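Local coordinates for nisin biosynthesis protein NisC (Lactococcus lactis subsp. lactis, PDB 2G0D), which catalyses cyclisation in nisin biosynthesis, joining cysteine thiols to dehydrated residues of the precursor peptide to form its thioether rings, with zinc in the active site, at residues G212-Y217 against L400-F405; K234-Y239 against S285-Y290; K248-K253 against E305-S310. One frame throughout, in Å; residues are numbered along the deposited sequence.

Contact 1 (G212-Y217 against L400-F405); sequences GCILAY and LLFDDF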
# COMPACT_ATOMS: atom_id res chain seq x y z
N GLY A 212 -7.55 -0.76 -9.20
CA GLY A 212 -8.56 0.30 -9.25
C GLY A 212 -8.12 1.60 -8.60
O GLY A 212 -8.22 2.65 -9.22
N CYS A 213 -7.59 1.53 -7.38
CA CYS A 213 -7.10 2.72 -6.68
C CYS A 213 -6.02 3.41 -7.48
O CYS A 213 -6.04 4.64 -7.61
CB CYS A 213 -6.55 2.38 -5.28
SG CYS A 213 -7.84 1.91 -4.07
N ILE A 214 -5.07 2.64 -8.01
CA ILE A 214 -3.93 3.26 -8.70
C ILE A 214 -4.37 3.91 -10.00
O ILE A 214 -3.88 4.99 -10.37
CB ILE A 214 -2.67 2.32 -8.84
CG1 ILE A 214 -1.38 3.15 -8.88
CG2 ILE A 214 -2.75 1.41 -10.08
CD1 ILE A 214 -1.13 4.01 -7.59
N LEU A 215 -5.33 3.29 -10.69
CA LEU A 215 -5.90 3.92 -11.90
C LEU A 215 -6.69 5.20 -11.65
O LEU A 215 -6.66 6.12 -12.48
CB LEU A 215 -6.78 2.94 -12.67
CG LEU A 215 -6.02 1.73 -13.23
CD1 LEU A 215 -7.02 0.75 -13.82
CD2 LEU A 215 -4.93 2.10 -14.26
N ALA A 216 -7.43 5.24 -10.54
CA ALA A 216 -8.14 6.44 -10.13
C ALA A 216 -7.14 7.54 -9.80
O ALA A 216 -7.28 8.68 -10.25
CB ALA A 216 -9.05 6.15 -8.92
N TYR A 217 -6.12 7.19 -8.99
CA TYR A 217 -5.07 8.15 -8.61
C TYR A 217 -4.32 8.67 -9.83
O TYR A 217 -4.14 9.86 -9.93
CB TYR A 217 -4.10 7.56 -7.58
CG TYR A 217 -3.03 8.51 -7.06
CD1 TYR A 217 -3.37 9.73 -6.45
CD2 TYR A 217 -1.67 8.18 -7.16
CE1 TYR A 217 -2.39 10.59 -5.96
CE2 TYR A 217 -0.69 9.04 -6.65
CZ TYR A 217 -1.05 10.22 -6.05
OH TYR A 217 -0.08 11.06 -5.58
N LEU A 400 -1.23 3.54 -0.34
CA LEU A 400 -2.21 4.17 -1.26
C LEU A 400 -3.13 5.11 -0.52
O LEU A 400 -4.35 5.18 -0.79
CB LEU A 400 -3.05 3.13 -2.04
CG LEU A 400 -2.37 1.96 -2.78
CD1 LEU A 400 -3.42 1.15 -3.57
CD2 LEU A 400 -1.18 2.39 -3.68
N LEU A 401 -2.55 5.86 0.40
CA LEU A 401 -3.29 6.91 1.10
C LEU A 401 -2.77 8.20 0.51
O LEU A 401 -1.63 8.59 0.75
CB LEU A 401 -3.04 6.83 2.61
CG LEU A 401 -3.42 5.49 3.21
CD1 LEU A 401 -3.08 5.41 4.74
CD2 LEU A 401 -4.91 5.09 2.93
N PHE A 402 -3.61 8.82 -0.32
CA PHE A 402 -3.19 9.89 -1.22
C PHE A 402 -3.71 11.24 -0.70
O PHE A 402 -4.83 11.65 -1.03
CB PHE A 402 -3.74 9.60 -2.62
CG PHE A 402 -3.26 8.29 -3.23
CD1 PHE A 402 -1.88 7.98 -3.29
CD2 PHE A 402 -4.17 7.39 -3.80
CE1 PHE A 402 -1.41 6.78 -3.87
CE2 PHE A 402 -3.74 6.19 -4.39
CZ PHE A 402 -2.34 5.90 -4.46
N ASP A 403 -2.88 11.91 0.12
CA ASP A 403 -3.19 13.19 0.75
C ASP A 403 -3.39 14.28 -0.27
O ASP A 403 -4.08 15.27 0.01
CB ASP A 403 -2.09 13.65 1.72
CG ASP A 403 -2.05 12.85 3.02
OD1 ASP A 403 -2.88 11.91 3.22
OD2 ASP A 403 -1.15 13.15 3.84
N ASP A 404 -2.80 14.10 -1.45
CA ASP A 404 -2.88 15.06 -2.58
C ASP A 404 -3.98 14.76 -3.59
O ASP A 404 -4.05 15.42 -4.64
CB ASP A 404 -1.54 15.12 -3.32
CG ASP A 404 -1.16 13.78 -3.98
OD1 ASP A 404 -1.61 12.70 -3.51
OD2 ASP A 404 -0.39 13.80 -4.96
N PHE A 405 -4.85 13.81 -3.27
CA PHE A 405 -5.85 13.33 -4.20
C PHE A 405 -6.72 14.47 -4.77
O PHE A 405 -7.22 14.38 -5.89
CB PHE A 405 -6.75 12.24 -3.56
CG PHE A 405 -7.40 11.33 -4.58
CD1 PHE A 405 -6.75 10.18 -5.02
CD2 PHE A 405 -8.65 11.64 -5.12
CE1 PHE A 405 -7.33 9.33 -6.00
CE2 PHE A 405 -9.23 10.81 -6.09
CZ PHE A 405 -8.55 9.66 -6.55
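Tyr217, on helix 208-221, lays its ring on that of Phe402, in the loop after helix 376-387, as a face-to-face stack with centroids 3.6 Å apart and planes within 1° of parallel. Its CB touches Phe402 CE2 at 3.5 Å. CG is anti to the backbone N (chi1 -176°), which sets it over the CD2-CE2 side of the phenylalanine. CD1 lies above CG and CD2 of that ring and also meets Phe405 CD1, which stands at the tyrosine's edge. CD2 and CE2 lie above CE1 and its neighbours. CE1 lies over Phe402 CG and 3.3 Å from Asp404 OD1, and CZ over Phe402 CD1. At the tip, Tyr217 OH donates to Asp404 OD2 at 2.8 Å, on the syn lone pair of that oxygen; the carboxylate plane is turned 58° from the ring. Leu400 C covers the opposite face of Phe402.

Smaller side chains fill the flanks: Ile214 CD1 reaches Phe402 CZ at 3.9 Å, and Cys213 CB reaches Leu400 CD1 at 3.8 Å. A type I turn from Phe402 to Phe405 sets the aromatics and Asp404 round the phenol. Tyrosine suits the place because it stacks with its flat body and donates at its end. Asp404 OD2 also forms a salt bridge with Lys221, on the helix of Tyr217, which would favour the ionised carboxylate; OD2 then serves the phenol and the ammonium at once.

Contact 2 (K234-Y239 against S285-Y290); sequences KIIFIY and SLLYLY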
# COMPACT_ATOMS: atom_id res chain seq x y z
N LYS A 234 -15.11 -0.81 -14.62
CA LYS A 234 -15.31 -2.26 -14.58
C LYS A 234 -14.95 -2.86 -13.22
O LYS A 234 -15.69 -3.69 -12.68
CB LYS A 234 -14.48 -2.95 -15.67
CG LYS A 234 -14.51 -4.47 -15.59
CD LYS A 234 -14.26 -5.13 -16.94
CE LYS A 234 -14.34 -6.64 -16.76
NZ LYS A 234 -13.79 -7.40 -17.92
N ILE A 235 -13.82 -2.42 -12.66
CA ILE A 235 -13.38 -2.86 -11.34
C ILE A 235 -14.45 -2.53 -10.29
O ILE A 235 -14.84 -3.40 -9.53
CB ILE A 235 -11.99 -2.28 -10.97
CG1 ILE A 235 -10.90 -2.96 -11.83
CG2 ILE A 235 -11.69 -2.44 -9.46
CD1 ILE A 235 -9.52 -2.34 -11.69
N ILE A 236 -14.97 -1.31 -10.30
CA ILE A 236 -15.96 -0.93 -9.32
C ILE A 236 -17.25 -1.72 -9.53
O ILE A 236 -17.84 -2.22 -8.58
CB ILE A 236 -16.21 0.60 -9.28
CG1 ILE A 236 -14.96 1.33 -8.82
CG2 ILE A 236 -17.36 0.93 -8.31
CD1 ILE A 236 -14.92 2.78 -9.24
N PHE A 237 -17.67 -1.85 -10.79
CA PHE A 237 -18.84 -2.66 -11.17
C PHE A 237 -18.71 -4.10 -10.63
O PHE A 237 -19.71 -4.69 -10.19
CB PHE A 237 -19.02 -2.65 -12.70
CG PHE A 237 -20.19 -3.46 -13.21
CD1 PHE A 237 -21.38 -2.84 -13.57
CD2 PHE A 237 -20.08 -4.84 -13.38
CE1 PHE A 237 -22.47 -3.59 -14.09
CE2 PHE A 237 -21.16 -5.60 -13.89
CZ PHE A 237 -22.35 -4.97 -14.24
N ILE A 238 -17.49 -4.65 -10.66
CA ILE A 238 -17.25 -6.01 -10.13
C ILE A 238 -17.37 -6.04 -8.60
O ILE A 238 -17.89 -7.00 -8.04
CB ILE A 238 -15.89 -6.61 -10.60
CG1 ILE A 238 -15.90 -6.85 -12.12
CG2 ILE A 238 -15.59 -7.92 -9.86
CD1 ILE A 238 -14.53 -7.14 -12.71
N TYR A 239 -16.90 -4.99 -7.93
CA TYR A 239 -17.13 -4.88 -6.48
C TYR A 239 -18.62 -4.79 -6.16
O TYR A 239 -19.11 -5.49 -5.27
CB TYR A 239 -16.29 -3.76 -5.84
CG TYR A 239 -14.91 -4.27 -5.54
CD1 TYR A 239 -14.63 -4.92 -4.32
CD2 TYR A 239 -13.90 -4.19 -6.50
CE1 TYR A 239 -13.36 -5.45 -4.07
CE2 TYR A 239 -12.64 -4.70 -6.26
CZ TYR A 239 -12.37 -5.33 -5.05
OH TYR A 239 -11.12 -5.81 -4.85
N SER A 285 -12.70 0.08 0.78
CA SER A 285 -13.32 1.42 0.89
C SER A 285 -12.52 2.49 0.16
O SER A 285 -13.08 3.48 -0.29
CB SER A 285 -13.55 1.84 2.34
OG SER A 285 -12.34 2.20 3.02
N LEU A 286 -11.20 2.30 0.06
CA LEU A 286 -10.33 3.23 -0.69
C LEU A 286 -10.67 3.24 -2.19
O LEU A 286 -10.73 4.30 -2.81
CB LEU A 286 -8.83 2.90 -0.45
CG LEU A 286 -8.30 3.13 0.99
CD1 LEU A 286 -6.86 2.60 1.18
CD2 LEU A 286 -8.37 4.58 1.30
N LEU A 287 -10.91 2.07 -2.76
CA LEU A 287 -11.38 2.00 -4.15
C LEU A 287 -12.62 2.88 -4.38
O LEU A 287 -12.67 3.63 -5.34
CB LEU A 287 -11.70 0.54 -4.55
CG LEU A 287 -12.37 0.37 -5.94
CD1 LEU A 287 -11.41 0.76 -7.09
CD2 LEU A 287 -12.86 -1.06 -6.12
N TYR A 288 -13.60 2.81 -3.48
CA TYR A 288 -14.85 3.50 -3.69
C TYR A 288 -14.64 5.01 -3.49
O TYR A 288 -15.22 5.85 -4.19
CB TYR A 288 -15.92 2.96 -2.74
CG TYR A 288 -16.60 1.66 -3.19
CD1 TYR A 288 -17.84 1.70 -3.84
CD2 TYR A 288 -16.00 0.41 -2.97
CE1 TYR A 288 -18.48 0.53 -4.27
CE2 TYR A 288 -16.65 -0.78 -3.39
CZ TYR A 288 -17.90 -0.70 -4.03
OH TYR A 288 -18.56 -1.84 -4.46
N LEU A 289 -13.78 5.33 -2.53
CA LEU A 289 -13.48 6.70 -2.20
C LEU A 289 -12.81 7.34 -3.42
O LEU A 289 -13.31 8.33 -3.96
CB LEU A 289 -12.54 6.73 -0.97
CG LEU A 289 -12.03 8.11 -0.58
CD1 LEU A 289 -13.26 9.00 -0.28
CD2 LEU A 289 -11.07 8.07 0.60
N TYR A 290 -11.68 6.75 -3.84
CA TYR A 290 -10.89 7.24 -4.95
C TYR A 290 -11.64 7.20 -6.28
O TYR A 290 -11.58 8.16 -7.05
CB TYR A 290 -9.57 6.49 -5.05
CG TYR A 290 -8.62 6.66 -3.85
CD1 TYR A 290 -8.60 7.85 -3.09
CD2 TYR A 290 -7.74 5.65 -3.50
CE1 TYR A 290 -7.72 8.01 -2.01
CE2 TYR A 290 -6.86 5.79 -2.42
CZ TYR A 290 -6.85 6.97 -1.69
OH TYR A 290 -5.99 7.07 -0.62
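Leu287 pushes its two methyl branches against Ile235 and Ile236 of helix 226-242, an aliphatic core to the contact. Its CB points toward the other helix, and CG, anti to the backbone N (chi1 173°), comes to 4.0 Å from Ile236 CG1. CD1 meets that same Ile236 CG1 and lies close to Ile235 CG2, while CD2 touches Ile235 CG2 at 3.8 Å. The forked end of a leucine suits this place, since each methyl can serve a different neighbour. The beta-branched isoleucines present carbon close to their own backbone.

The segments 234-239 and 285-290 run at 131° between their N-to-C directions, with axes 10.8 Å apart at closest approach. Such a separation fits large side chains meeting between two helices of the alpha toroid, the helical barrel on which this lanthionine synthetase C-like protein is built.

Aromatic contacts close the other part of the interface. Leu287 CD2 also packs against Tyr239 CD2, a tight 3.3 Å, and reaches CE2 of that ring. Tyr288 approaches the helix beside Tyr239, its CE2 lying 3.9 Å from Tyr239 CB, and its CE1 4.2 Å from Ile236 CG2.

No hydrogen bond joins the two segments, and both buried phenols find their polar partners elsewhere. Tyr288 OH, though packed 3.3 Å from Tyr239 CB, is hydrogen-bonded to Glu240 OE2, one residue further along helix 226-242. Tyr239 OH pairs with the carbonyl oxygen of Met202.

Contact 3 (K248-K253 against E305-S310); sequences KQFLWK and EKILES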
# COMPACT_ATOMS: atom_id res chain seq x y z
N LYS A 248 -24.41 -9.54 5.87
CA LYS A 248 -23.04 -9.40 5.38
C LYS A 248 -22.86 -8.24 4.40
O LYS A 248 -21.89 -8.20 3.60
CB LYS A 248 -22.59 -10.71 4.75
CG LYS A 248 -22.55 -11.88 5.72
CD LYS A 248 -21.39 -12.76 5.34
CE LYS A 248 -21.79 -14.19 5.28
NZ LYS A 248 -22.72 -14.50 4.16
N GLN A 249 -23.79 -7.29 4.44
CA GLN A 249 -23.61 -6.04 3.69
C GLN A 249 -22.24 -5.44 4.02
O GLN A 249 -21.78 -5.51 5.16
CB GLN A 249 -24.74 -5.06 4.01
CG GLN A 249 -24.69 -3.78 3.21
CD GLN A 249 -25.95 -2.94 3.36
OE1 GLN A 249 -26.66 -3.02 4.37
NE2 GLN A 249 -26.21 -2.10 2.36
N PHE A 250 -21.60 -4.88 3.00
CA PHE A 250 -20.28 -4.23 3.08
C PHE A 250 -19.12 -5.20 3.27
O PHE A 250 -18.04 -4.81 3.72
CB PHE A 250 -20.25 -3.11 4.14
CG PHE A 250 -21.38 -2.14 4.05
CD1 PHE A 250 -21.58 -1.38 2.90
CD2 PHE A 250 -22.26 -1.97 5.11
CE1 PHE A 250 -22.65 -0.48 2.82
CE2 PHE A 250 -23.33 -1.07 5.03
CZ PHE A 250 -23.51 -0.32 3.88
N LEU A 251 -19.35 -6.46 2.92
CA LEU A 251 -18.32 -7.51 3.00
C LEU A 251 -18.06 -8.16 1.64
O LEU A 251 -18.95 -8.22 0.79
CB LEU A 251 -18.66 -8.57 4.05
CG LEU A 251 -18.45 -8.16 5.52
CD1 LEU A 251 -19.15 -9.10 6.46
CD2 LEU A 251 -16.92 -8.01 5.88
N TRP A 252 -16.81 -8.58 1.43
CA TRP A 252 -16.39 -9.21 0.21
C TRP A 252 -15.45 -10.35 0.58
O TRP A 252 -14.62 -10.21 1.51
CB TRP A 252 -15.61 -8.22 -0.67
CG TRP A 252 -16.46 -7.21 -1.41
CD1 TRP A 252 -16.91 -7.32 -2.69
CD2 TRP A 252 -16.92 -5.93 -0.94
NE1 TRP A 252 -17.64 -6.20 -3.05
CE2 TRP A 252 -17.66 -5.33 -1.99
CE3 TRP A 252 -16.77 -5.22 0.26
CZ2 TRP A 252 -18.25 -4.07 -1.88
CZ3 TRP A 252 -17.37 -3.96 0.38
CH2 TRP A 252 -18.12 -3.41 -0.69
N LYS A 253 -15.58 -11.47 -0.12
CA LYS A 253 -14.60 -12.55 -0.02
C LYS A 253 -13.26 -12.08 -0.58
O LYS A 253 -13.20 -11.16 -1.41
CB LYS A 253 -15.07 -13.78 -0.79
CG LYS A 253 -16.41 -14.34 -0.35
CD LYS A 253 -16.98 -15.28 -1.40
CE LYS A 253 -16.14 -16.52 -1.59
NZ LYS A 253 -16.54 -17.20 -2.86
N GLU A 305 -17.71 5.58 2.71
CA GLU A 305 -17.80 5.86 4.13
C GLU A 305 -18.56 4.80 4.89
O GLU A 305 -18.18 4.42 6.00
CB GLU A 305 -18.48 7.19 4.36
CG GLU A 305 -17.62 8.34 4.00
CD GLU A 305 -18.06 9.58 4.73
OE1 GLU A 305 -17.76 9.70 5.95
OE2 GLU A 305 -18.73 10.40 4.07
N LYS A 306 -19.65 4.33 4.29
CA LYS A 306 -20.50 3.31 4.90
C LYS A 306 -19.70 2.01 5.06
O LYS A 306 -19.76 1.39 6.11
CB LYS A 306 -21.78 3.09 4.07
CG LYS A 306 -22.77 4.27 4.10
CD LYS A 306 -24.12 3.85 3.52
CE LYS A 306 -25.07 5.00 3.26
NZ LYS A 306 -24.98 6.14 4.24
N ILE A 307 -18.95 1.64 4.02
CA ILE A 307 -18.10 0.45 4.03
C ILE A 307 -17.05 0.52 5.15
O ILE A 307 -16.84 -0.45 5.87
CB ILE A 307 -17.33 0.27 2.69
CG1 ILE A 307 -18.29 -0.00 1.52
CG2 ILE A 307 -16.31 -0.90 2.79
CD1 ILE A 307 -17.56 0.05 0.15
N LEU A 308 -16.38 1.67 5.29
CA LEU A 308 -15.32 1.77 6.28
C LEU A 308 -15.94 1.78 7.68
O LEU A 308 -15.41 1.18 8.61
CB LEU A 308 -14.48 3.04 6.07
CG LEU A 308 -13.34 3.27 7.09
CD1 LEU A 308 -12.40 2.05 7.17
CD2 LEU A 308 -12.56 4.55 6.80
N GLU A 309 -17.07 2.46 7.80
CA GLU A 309 -17.74 2.63 9.08
C GLU A 309 -18.21 1.27 9.60
O GLU A 309 -18.06 0.97 10.78
CB GLU A 309 -18.89 3.62 8.95
CG GLU A 309 -19.35 4.20 10.25
CD GLU A 309 -20.45 5.27 10.09
OE1 GLU A 309 -21.03 5.43 8.98
OE2 GLU A 309 -20.71 5.95 11.11
N SER A 310 -18.71 0.44 8.68
CA SER A 310 -19.10 -0.93 8.98
C SER A 310 -17.95 -1.73 9.53
O SER A 310 -18.11 -2.49 10.48
CB SER A 310 -19.60 -1.64 7.71
OG SER A 310 -20.30 -2.81 8.05
O HOH W 1 -16.80 -3.08 5.61
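A single water donates to Phe250 O at 2.8 Å and to Ile307 O at 2.6 Å, tying two carbonyl oxygens that could not bond to each other. The first belongs to a loop and the second to helix 298-314. Phe250 is the third residue of a type II turn from Lys248 to Leu251, and its positive phi (72°) fits that position. Its ring lies against the helix, with Ile307 N and Lys306 O over one face and Gln249 CG over the centre of the other. Around the ring, CD1 meets Ile307 CG1 at 3.8 Å, CZ meets Lys306 CB at 3.8 Å, and CD2 lies 3.6 Å from Ser310 OG. The short Ser310 side chain lies against Phe250 CB and CD2, and its hydroxyl is hydrogen-bonded to Arg314. Further in, Trp252 CH2 touches Ile307 CD1 at 3.6 Å, the two side chains crossing at about a right angle, with the CH2-CZ3 corner of the benzo ring meeting the CD1 methyl and CG2 near CZ3.

The loop joins helix 226-242 to strand 255-256 while resting on helix 298-314. Helix 281-294 adjoins both sides, with Ile284 against Trp252 and Tyr288 against Ile307.

How the contacts relate
Contact 2 lies between the other two, its centre 12 Å from each, and touches both. Toward contact 1, Tyr290 OH sits 2.5 Å from Leu400 O and 3.0 Å from Phe402 N, probable hydrogen bonds that pin the 400-405 loop to helix 281-294. Toward contact 3, Trp252 NE1 lies 2.8 Å from Tyr239 O, probably hydrogen-bonded, and Tyr288 OH is 3.4 Å from Trp252 CZ2. Contacts 1 and 3 do not meet, their nearest atoms being about 9 Å apart. Contact 1 encloses both others along the chain, where contacts 2 and 3 interleave. The zinc ion, bound by Cys278, Cys324 and His325, is about 13 Å from the side chain of Leu400, so contact 1 does not supply its ligands.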